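Local coordinates for acyl-coenzyme A oxidase (Caenorhabditis elegans, PDB 5K3H), which catalyses the FAD-dependent desaturation of acyl-CoA to (2E)-enoyl-CoA with release of hydrogen peroxide, the first step of peroxisomal beta-oxidation, at the interface of chains A and B. Sequence-based numbering; all coordinates share one arbitrary frame. Chains: chain A/B, Acyl-coenzyme A oxidase.

The interface of chains A and B. Residues chain A 64, 415-416, 643-644, 647; chain B 239-242.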
# COMPACT_ATOMS: atom_id res chain seq x y z
N PRO A 64 -15.15 -9.38 7.12
CA PRO A 64 -13.81 -9.76 7.62
C PRO A 64 -13.81 -10.94 8.59
O PRO A 64 -12.74 -11.52 8.84
CB PRO A 64 -13.29 -8.48 8.28
CG PRO A 64 -14.11 -7.37 7.67
CD PRO A 64 -15.44 -7.95 7.33
N SER A 415 -6.77 -2.24 11.67
CA SER A 415 -7.78 -3.26 11.88
C SER A 415 -8.68 -3.38 10.66
O SER A 415 -8.90 -2.41 9.95
CB SER A 415 -8.64 -2.94 13.10
OG SER A 415 -9.62 -3.94 13.27
N MET A 416 -9.24 -4.58 10.45
CA MET A 416 -10.27 -4.70 9.41
C MET A 416 -11.55 -3.94 9.77
O MET A 416 -12.39 -3.76 8.89
CB MET A 416 -10.59 -6.17 9.16
CG MET A 416 -9.42 -6.96 8.58
SD MET A 416 -8.73 -6.21 7.07
CE MET A 416 -10.23 -6.12 6.07
N TRP A 643 -17.71 -5.20 17.83
CA TRP A 643 -17.10 -5.84 16.67
C TRP A 643 -15.95 -6.75 17.09
O TRP A 643 -15.88 -7.90 16.66
CB TRP A 643 -16.62 -4.76 15.69
CG TRP A 643 -16.20 -5.27 14.33
CD1 TRP A 643 -16.98 -5.40 13.23
CD2 TRP A 643 -14.88 -5.68 13.95
NE1 TRP A 643 -16.24 -5.90 12.18
CE2 TRP A 643 -14.95 -6.08 12.59
CE3 TRP A 643 -13.66 -5.77 14.62
CZ2 TRP A 643 -13.83 -6.55 11.89
CZ3 TRP A 643 -12.56 -6.23 13.93
CH2 TRP A 643 -12.65 -6.62 12.58
N ALA A 644 -15.09 -6.28 18.00
CA ALA A 644 -14.00 -7.13 18.50
C ALA A 644 -14.54 -8.35 19.26
O ALA A 644 -14.18 -9.49 18.94
CB ALA A 644 -13.07 -6.32 19.41
N SER A 647 -15.76 -11.27 17.22
CA SER A 647 -14.91 -11.80 16.16
C SER A 647 -14.51 -13.25 16.48
O SER A 647 -14.70 -13.71 17.61
CB SER A 647 -13.68 -10.90 15.97
OG SER A 647 -12.85 -10.79 17.11
N ILE B 239 -8.79 -8.43 19.64
CA ILE B 239 -9.44 -7.26 19.05
C ILE B 239 -9.93 -7.50 17.62
O ILE B 239 -10.53 -6.59 17.03
CB ILE B 239 -8.53 -6.01 19.08
CG1 ILE B 239 -7.27 -6.19 18.22
CG2 ILE B 239 -8.18 -5.63 20.51
CD1 ILE B 239 -6.46 -4.90 18.02
N GLY B 240 -9.73 -8.69 17.05
CA GLY B 240 -10.26 -9.00 15.74
C GLY B 240 -9.21 -9.08 14.64
O GLY B 240 -8.05 -8.70 14.84
N PRO B 241 -9.62 -9.50 13.44
CA PRO B 241 -8.66 -9.64 12.34
C PRO B 241 -8.12 -8.30 11.86
O PRO B 241 -8.68 -7.23 12.11
CB PRO B 241 -9.49 -10.34 11.25
CG PRO B 241 -10.91 -9.88 11.54
CD PRO B 241 -11.01 -9.80 13.03
N LYS B 242 -6.94 -8.38 11.22
CA LYS B 242 -6.18 -7.21 10.80
C LYS B 242 -5.77 -7.33 9.33
O LYS B 242 -6.03 -8.35 8.66
CB LYS B 242 -4.95 -6.99 11.68
CG LYS B 242 -5.29 -6.78 13.14
CD LYS B 242 -4.09 -6.93 13.99
CE LYS B 242 -3.65 -8.36 13.92
NZ LYS B 242 -2.38 -8.61 14.61
O HOH W 1 -8.59 -5.79 14.67
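A:Trp643 meets B:Pro241 tip to tip, the outer corner of an indole against a pyrrolidine ring. From CB, the tryptophan's CG lies anti to the backbone N (chi1 -169°), which carries the ring away from helix 636-645 toward chain B. Farther out along the six-membered ring, CE3 and then CZ3 near the carbonyl oxygen of B:Ile239, and CH2 at the end lies 3.6 Å from B:Pro241 CD. A wide, rigid indole suits this reach, and the proline offers it a compact apolar ring whose CG also lies 3.7 Å from the backbone O of A:Pro64. An alanine in place of A:Trp643 would probably leave a gap over B:Pro241 and deprive its ring of this apolar partner. Side-chain-free B:Gly240 lets A:Ser647 come close, OG standing 3.4 Å from its CA; that hydroxyl is turned by its own hydrogen bond to A:Ala644 O, while the small methyl of A:Ala644 fits against the backbone O and CA of B:Ile239. At the backbone of the same proline, A:Met416 N donates a nearly straight hydrogen bond (170° at H) to B:Pro241 O, 3.2 Å away, within a short antiparallel bridge pairing A:Ser415 with B:Lys242. The same carbonyl oxygen bonds water 1 at 2.9 Å, which also bonds the hydroxyl OG of A:Ser415. The bent side chain of A:Met416 lays CG and SD beside the B:Lys242 backbone. Repeated by two-fold symmetry, this patch forms part of the interface that joins the subunits of the homodimer, whose FAD sites are shared between chains.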